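Side-chain contacts in ParB-C (PDB 4RS7), which probably binds DNA through a dimeric, histone-like helical domain and serves in segregating the archaeal plasmid pNOB8: residues S5-R8 with I13-L16; T51-L56 with K64-I69. All blocks are in the same frame, centred on the assembly; numbering follows the deposited sequence.

Contact 1: residues S5-R8 with I13-L16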
ATOM      1  N   SER A   5     -21.615   2.194  -4.157  1.00 24.24           N
ATOM      2  CA  SER A   5     -20.388   2.705  -3.556  1.00 27.27           C
ATOM      3  C   SER A   5     -19.205   2.386  -4.460  1.00 19.35           C
ATOM      4  O   SER A   5     -18.363   3.243  -4.723  1.00 23.71           O
ATOM      5  CB  SER A   5     -20.169   2.104  -2.168  1.00 26.40           C
ATOM      6  OG  SER A   5     -21.138   2.577  -1.250  1.00 39.54           O
ATOM      7  N   LEU A   6     -19.161   1.149  -4.942  1.00 17.41           N
ATOM      8  CA  LEU A   6     -18.098   0.709  -5.838  1.00 21.93           C
ATOM      9  C   LEU A   6     -18.032   1.577  -7.094  1.00 21.09           C
ATOM     10  O   LEU A   6     -16.955   2.012  -7.503  1.00 20.06           O
ATOM     11  CB  LEU A   6     -18.303  -0.755  -6.226  1.00 15.91           C
ATOM     12  CG  LEU A   6     -17.299  -1.303  -7.242  1.00 22.37           C
ATOM     13  CD1 LEU A   6     -15.910  -1.396  -6.617  1.00 21.07           C
ATOM     14  CD2 LEU A   6     -17.745  -2.656  -7.771  1.00 20.59           C
ATOM     15  N   TYR A   7     -19.188   1.831  -7.700  1.00 22.22           N
ATOM     16  CA  TYR A   7     -19.245   2.610  -8.934  1.00 18.88           C
ATOM     17  C   TYR A   7     -18.760   4.042  -8.741  1.00 24.08           C
ATOM     18  O   TYR A   7     -18.114   4.608  -9.623  1.00 22.54           O
ATOM     19  CB  TYR A   7     -20.658   2.598  -9.516  1.00 24.85           C
ATOM     20  CG  TYR A   7     -21.106   1.233  -9.988  1.00 27.83           C
ATOM     21  CD1 TYR A   7     -22.453   0.904 -10.041  1.00 29.47           C
ATOM     22  CD2 TYR A   7     -20.180   0.274 -10.383  1.00 23.06           C
ATOM     23  CE1 TYR A   7     -22.869  -0.341 -10.472  1.00 27.94           C
ATOM     24  CE2 TYR A   7     -20.586  -0.974 -10.816  1.00 22.96           C
ATOM     25  CZ  TYR A   7     -21.932  -1.276 -10.857  1.00 32.68           C
ATOM     26  OH  TYR A   7     -22.347  -2.514 -11.287  1.00 23.47           O
ATOM     27  N   ARG A   8     -19.079   4.636  -7.595  1.00 23.46           N
ATOM     28  CA  ARG A   8     -18.597   5.982  -7.300  1.00 25.81           C
ATOM     29  C   ARG A   8     -17.081   5.997  -7.151  1.00 24.66           C
ATOM     30  O   ARG A   8     -16.410   6.926  -7.607  1.00 20.44           O
ATOM     31  CB  ARG A   8     -19.265   6.551  -6.043  1.00 25.38           C
ATOM     32  CG  ARG A   8     -20.667   7.105  -6.283  1.00 37.95           C
ATOM     33  CD  ARG A   8     -21.195   7.838  -5.056  1.00 40.77           C
ATOM     34  NE  ARG A   8     -21.337   6.945  -3.911  1.00 43.29           N
ATOM     35  CZ  ARG A   8     -22.459   6.304  -3.595  1.00 50.21           C
ATOM     36  NH1 ARG A   8     -23.548   6.459  -4.338  1.00 48.06           N
ATOM     37  NH2 ARG A   8     -22.494   5.510  -2.533  1.00 41.23           N
ATOM     38  N   ILE A  13     -14.993   0.675 -13.621  1.00 14.23           N
ATOM     39  CA  ILE A  13     -15.779  -0.541 -13.454  1.00 15.54           C
ATOM     40  C   ILE A  13     -17.243  -0.300 -13.817  1.00 17.08           C
ATOM     41  O   ILE A  13     -17.879  -1.132 -14.471  1.00 19.32           O
ATOM     42  CB  ILE A  13     -15.678  -1.083 -12.017  1.00 15.40           C
ATOM     43  CG1 ILE A  13     -14.227  -1.448 -11.689  1.00 16.42           C
ATOM     44  CG2 ILE A  13     -16.589  -2.289 -11.839  1.00 18.60           C
ATOM     45  CD1 ILE A  13     -13.669  -2.588 -12.528  1.00 16.02           C
ATOM     46  N   LYS A  14     -17.770   0.841 -13.385  1.00 15.69           N
ATOM     47  CA  LYS A  14     -19.110   1.264 -13.776  1.00 21.36           C
ATOM     48  C   LYS A  14     -19.255   1.249 -15.296  1.00 19.04           C
ATOM     49  O   LYS A  14     -20.229   0.717 -15.836  1.00 20.38           O
ATOM     50  CB  LYS A  14     -19.399   2.665 -13.233  1.00 20.35           C
ATOM     51  CG  LYS A  14     -20.704   3.272 -13.729  1.00 25.18           C
ATOM     52  CD  LYS A  14     -21.019   4.571 -13.007  1.00 28.45           C
ATOM     53  CE  LYS A  14     -22.237   5.250 -13.606  1.00 31.87           C
ATOM     54  NZ  LYS A  14     -23.330   4.276 -13.831  1.00 35.24           N
ATOM     55  N   LYS A  15     -18.277   1.834 -15.981  1.00 14.63           N
ATOM     56  CA  LYS A  15     -18.293   1.898 -17.436  1.00 16.46           C
ATOM     57  C   LYS A  15     -18.315   0.500 -18.061  1.00 18.31           C
ATOM     58  O   LYS A  15     -19.111   0.227 -18.956  1.00 18.61           O
ATOM     59  CB  LYS A  15     -17.099   2.710 -17.945  1.00 17.07           C
ATOM     60  CG  LYS A  15     -16.935   2.723 -19.458  1.00 17.65           C
ATOM     61  CD  LYS A  15     -15.859   3.721 -19.877  1.00 28.55           C
ATOM     62  CE  LYS A  15     -15.655   3.720 -21.384  1.00 29.32           C
ATOM     63  NZ  LYS A  15     -15.025   4.981 -21.861  1.00 29.15           N
ATOM     64  N   LEU A  16     -17.448  -0.388 -17.581  1.00 17.85           N
ATOM     65  CA  LEU A  16     -17.393  -1.749 -18.108  1.00 20.82           C
ATOM     66  C   LEU A  16     -18.732  -2.474 -17.967  1.00 20.75           C
ATOM     67  O   LEU A  16     -19.155  -3.185 -18.875  1.00 21.00           O
ATOM     68  CB  LEU A  16     -16.264  -2.551 -17.448  1.00 18.55           C
ATOM     69  CG  LEU A  16     -14.836  -2.153 -17.838  1.00 25.90           C
ATOM     70  CD1 LEU A  16     -13.801  -2.896 -16.999  1.00 24.13           C
ATOM     71  CD2 LEU A  16     -14.588  -2.384 -19.326  1.00 19.71           C
TER

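Contact 2: residues T51-L56 with K64-I69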
ATOM      1  N   THR A  51       5.540   0.208  15.820  1.00 12.25           N
ATOM      2  CA  THR A  51       6.984   0.019  15.785  1.00 13.52           C
ATOM      3  C   THR A  51       7.725   1.341  15.620  1.00 20.60           C
ATOM      4  O   THR A  51       8.000   2.028  16.601  1.00 19.93           O
ATOM      5  CB  THR A  51       7.420  -0.981  14.681  1.00 18.28           C
ATOM      6  OG1 THR A  51       6.950  -0.536  13.403  1.00 15.00           O
ATOM      7  CG2 THR A  51       6.870  -2.376  14.968  1.00 16.99           C
ATOM      8  N   VAL A  52       8.039   1.697  14.380  1.00 19.09           N
ATOM      9  CA  VAL A  52       8.843   2.888  14.128  1.00 20.18           C
ATOM     10  C   VAL A  52       8.205   4.175  14.654  1.00 17.95           C
ATOM     11  O   VAL A  52       8.915   5.079  15.096  1.00 19.79           O
ATOM     12  CB  VAL A  52       9.190   3.043  12.638  1.00 16.28           C
ATOM     13  CG1 VAL A  52      10.076   4.268  12.429  1.00 15.62           C
ATOM     14  CG2 VAL A  52       9.883   1.794  12.134  1.00 19.04           C
ATOM     15  N   ASP A  53       6.878   4.269  14.619  1.00 16.00           N
ATOM     16  CA  ASP A  53       6.229   5.480  15.118  1.00 19.08           C
ATOM     17  C   ASP A  53       6.524   5.679  16.603  1.00 22.88           C
ATOM     18  O   ASP A  53       6.660   6.808  17.068  1.00 21.07           O
ATOM     19  CB  ASP A  53       4.719   5.457  14.884  1.00 15.89           C
ATOM     20  CG  ASP A  53       4.078   6.821  15.100  1.00 23.94           C
ATOM     21  OD1 ASP A  53       4.584   7.814  14.538  1.00 21.41           O
ATOM     22  OD2 ASP A  53       3.068   6.903  15.829  1.00 22.41           O
ATOM     23  N   LEU A  54       6.620   4.581  17.345  1.00 19.63           N
ATOM     24  CA  LEU A  54       6.880   4.667  18.778  1.00 20.40           C
ATOM     25  C   LEU A  54       8.303   5.150  19.012  1.00 23.86           C
ATOM     26  O   LEU A  54       8.548   6.029  19.839  1.00 25.30           O
ATOM     27  CB  LEU A  54       6.663   3.314  19.454  1.00 20.45           C
ATOM     28  CG  LEU A  54       5.249   2.736  19.379  1.00 22.81           C
ATOM     29  CD1 LEU A  54       5.212   1.350  20.010  1.00 24.24           C
ATOM     30  CD2 LEU A  54       4.245   3.663  20.044  1.00 22.74           C
ATOM     31  N   LEU A  55       9.237   4.567  18.274  1.00 22.43           N
ATOM     32  CA  LEU A  55      10.633   4.973  18.332  1.00 27.80           C
ATOM     33  C   LEU A  55      10.795   6.476  18.084  1.00 25.22           C
ATOM     34  O   LEU A  55      11.445   7.174  18.862  1.00 26.07           O
ATOM     35  CB  LEU A  55      11.456   4.170  17.321  1.00 21.76           C
ATOM     36  CG  LEU A  55      12.931   4.526  17.160  1.00 28.78           C
ATOM     37  CD1 LEU A  55      13.698   4.240  18.445  1.00 25.14           C
ATOM     38  CD2 LEU A  55      13.526   3.757  15.991  1.00 28.60           C
ATOM     39  N   LEU A  56      10.193   6.973  17.009  1.00 21.88           N
ATOM     40  CA  LEU A  56      10.324   8.382  16.651  1.00 23.23           C
ATOM     41  C   LEU A  56       9.619   9.290  17.656  1.00 27.44           C
ATOM     42  O   LEU A  56      10.038  10.424  17.881  1.00 24.08           O
ATOM     43  CB  LEU A  56       9.796   8.632  15.241  1.00 19.67           C
ATOM     44  CG  LEU A  56      10.491   7.812  14.154  1.00 18.55           C
ATOM     45  CD1 LEU A  56       9.834   8.048  12.808  1.00 14.76           C
ATOM     46  CD2 LEU A  56      11.976   8.150  14.101  1.00 21.40           C
ATOM     47  N   LYS A  64       3.890  15.493  12.150  1.00 23.17           N
ATOM     48  CA  LYS A  64       4.163  15.783  10.747  1.00 30.24           C
ATOM     49  C   LYS A  64       5.509  15.212  10.321  1.00 21.69           C
ATOM     50  O   LYS A  64       5.643  14.670   9.228  1.00 21.52           O
ATOM     51  CB  LYS A  64       4.115  17.290  10.481  1.00 25.68           C
ATOM     52  CG  LYS A  64       4.442  17.677   9.045  1.00 31.27           C
ATOM     53  CD  LYS A  64       3.575  16.915   8.052  1.00 38.58           C
ATOM     54  CE  LYS A  64       3.880  17.339   6.619  1.00 39.66           C
ATOM     55  NZ  LYS A  64       2.942  16.709   5.650  1.00 47.27           N
ATOM     56  N   GLU A  65       6.499  15.340  11.196  1.00 21.39           N
ATOM     57  CA  GLU A  65       7.838  14.827  10.931  1.00 23.05           C
ATOM     58  C   GLU A  65       7.840  13.302  10.840  1.00 22.79           C
ATOM     59  O   GLU A  65       8.525  12.723  10.003  1.00 16.93           O
ATOM     60  CB  GLU A  65       8.814  15.296  12.011  1.00 26.50           C
ATOM     61  CG  GLU A  65       9.067  16.800  11.982  1.00 28.89           C
ATOM     62  CD  GLU A  65       9.678  17.323  13.269  1.00 37.20           C
ATOM     63  OE1 GLU A  65       9.744  16.564  14.261  1.00 28.40           O
ATOM     64  OE2 GLU A  65      10.091  18.503  13.286  1.00 39.60           O
ATOM     65  N   ARG A  66       7.067  12.652  11.701  1.00 18.53           N
ATOM     66  CA  ARG A  66       6.993  11.196  11.680  1.00 21.22           C
ATOM     67  C   ARG A  66       6.286  10.702  10.429  1.00 18.30           C
ATOM     68  O   ARG A  66       6.687   9.700   9.841  1.00 16.27           O
ATOM     69  CB  ARG A  66       6.285  10.669  12.922  1.00 20.85           C
ATOM     70  CG  ARG A  66       7.132  10.735  14.179  1.00 22.62           C
ATOM     71  CD  ARG A  66       6.326  10.280  15.393  1.00 24.81           C
ATOM     72  NE  ARG A  66       4.981  10.849  15.408  1.00 33.14           N
ATOM     73  CZ  ARG A  66       4.597  11.822  16.226  1.00 37.32           C
ATOM     74  NH1 ARG A  66       5.456  12.322  17.094  1.00 38.65           N
ATOM     75  NH2 ARG A  66       3.358  12.287  16.185  1.00 46.74           N
ATOM     76  N   GLU A  67       5.235  11.411  10.029  1.00 14.76           N
ATOM     77  CA  GLU A  67       4.481  11.064   8.832  1.00 18.04           C
ATOM     78  C   GLU A  67       5.351  11.168   7.585  1.00 16.39           C
ATOM     79  O   GLU A  67       5.236  10.355   6.671  1.00 15.22           O
ATOM     80  CB  GLU A  67       3.243  11.960   8.701  1.00 22.01           C
ATOM     81  CG  GLU A  67       2.591  11.931   7.334  1.00 23.17           C
ATOM     82  CD  GLU A  67       1.303  12.741   7.279  1.00 36.42           C
ATOM     83  OE1 GLU A  67       0.504  12.668   8.237  1.00 31.37           O
ATOM     84  OE2 GLU A  67       1.096  13.456   6.278  1.00 30.31           O
ATOM     85  N   GLU A  68       6.220  12.175   7.549  1.00 18.86           N
ATOM     86  CA  GLU A  68       7.142  12.345   6.434  1.00 17.96           C
ATOM     87  C   GLU A  68       8.066  11.140   6.315  1.00 16.71           C
ATOM     88  O   GLU A  68       8.368  10.677   5.217  1.00 13.44           O
ATOM     89  CB  GLU A  68       7.962  13.625   6.611  1.00 25.91           C
ATOM     90  CG  GLU A  68       7.139  14.892   6.453  1.00 25.60           C
ATOM     91  CD  GLU A  68       7.914  16.155   6.775  1.00 37.35           C
ATOM     92  OE1 GLU A  68       9.058  16.056   7.268  1.00 47.34           O
ATOM     93  OE2 GLU A  68       7.370  17.254   6.529  1.00 46.22           O
ATOM     94  N   ILE A  69       8.514  10.635   7.457  1.00 11.76           N
ATOM     95  CA  ILE A  69       9.384   9.470   7.471  1.00 13.43           C
ATOM     96  C   ILE A  69       8.649   8.211   6.994  1.00 13.24           C
ATOM     97  O   ILE A  69       9.207   7.410   6.243  1.00 11.45           O
ATOM     98  CB  ILE A  69      10.042   9.279   8.856  1.00 13.68           C
ATOM     99  CG1 ILE A  69      11.014  10.439   9.117  1.00 14.86           C
ATOM    100  CG2 ILE A  69      10.776   7.946   8.925  1.00 15.54           C
ATOM    101  CD1 ILE A  69      11.743  10.362  10.438  1.00 20.50           C
TER

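Contact 1: residues S5-R8 with I13-L16
Tyr7 and Lys14 bring the two short helical segments closest, with their CA atoms 5.0 Å apart. Segment 5-8 belongs to helix 2-9 and segment 13-16 to helix 11-18; the few residues between them are mostly helical too, yet the chain turns so sharply that helix 11-18 heads partly back against helix 2-9. At the bend the Tyr7 ring lies against the start of the Lys14 side chain: CD2 of Tyr7 is 3.7 Å from CA of Lys14 and 3.8 Å from its CB. Placed beside its own backbone N (chi1 -66°), the ring meets the lysine obliquely, and the two side chains cross at about a right angle. The lysine chain runs extended past CB of Tyr7, with its CD 4.0 Å from that atom, and turns only at its last torsion, where NZ forms a salt bridge with Asp18. This pair of short helices, joined by a tight turn, begins a histone-like, all-helical subunit and lies against the long helix 24-50: Tyr7 rests on Ala27, while Leu6 packs on Val30 and Trp34. On the buried side, Ile13 CG2 sits at the edge of the Tyr7 ring, near its plane, 4.3 Å from CE2 of Tyr7. The same methyl also touches Leu6, whose CD2 lies 4.2 Å from Ile13 CG2, so one methyl of the isoleucine meets both Leu6 and Tyr7. Ile13 packs further on Ile69 of the second subunit, and Leu16, one turn on, packs on Leu56 of that subunit.

Contact 2: residues T51-L56 with K64-I69
Asp53 and Arg66 supply the ionic part of this buried contact. OD1 of Asp53 stands 3.2 Å from NE of Arg66, a salt bridge made to the inner nitrogen of the guanidinium group. The approach is oblique, and the carboxylate and guanidinium planes are turned 74° apart, far from the flat, two-pronged pairing these groups can form. The same OD1 lies 3.1 Å from Arg66 CD, close against the aliphatic chain. That chain bends at its third torsion (chi3 -44°), carrying the guanidinium out of line with the methylenes before it. The other carboxylate oxygen, OD2, is engaged in a salt bridge with Lys57.

Apolar packing makes up the other part of the contact. Leu56 CB rests on the arginine's aliphatic part, 3.6 Å from Arg66 CG. Further out, Leu56 and Ile69 reach toward each other tip to tip, CD1 of Leu56 being 3.8 Å from CD1 of Ile69. Leu61, from the loop joining the helices, touches Leu56, Arg66 and Ile69, while Trp48 of helix 24-50 packs on Asp53, Leu56 and Ile69.

The backbones supply the frame: helix segments 52-56 and 64-69 run roughly antiparallel, at 140°, their axes 10.3 Å apart at closest approach. They form a helix-loop-helix hairpin at one end of the elongated, histone-like subunit, and Ile69 extends its packing to Met10 of the second subunit.

Arg66 thus works in two ways, its methylenes against leucine and its NE against carboxylate. With Lys57 NZ also close to Arg66 NH2, Asp53 probably offsets the repulsion between two like charges and, flanked by both, is likely to stay ionised despite its burial.

How the contacts relate
From the N terminus, contact 1 comes first, closing the short bend between helices 2-9 and 11-18. The chain then runs along the long helix 24-50 before contact 2 closes the loop between helices 52-58 and 63-74. The two contacts are in series, neither nested nor crossed, and sit on opposite sides of the chain's centre, their own centres 36 Å apart, with no touch between them. Helix 24-50 bridges that distance, taking side chains from both. The dimer brings the two regions together between subunits: residues of contact 1 pack on the helices of the partner's contact 2, so each subunit's N-terminal helix pair meets the other's helical hairpin.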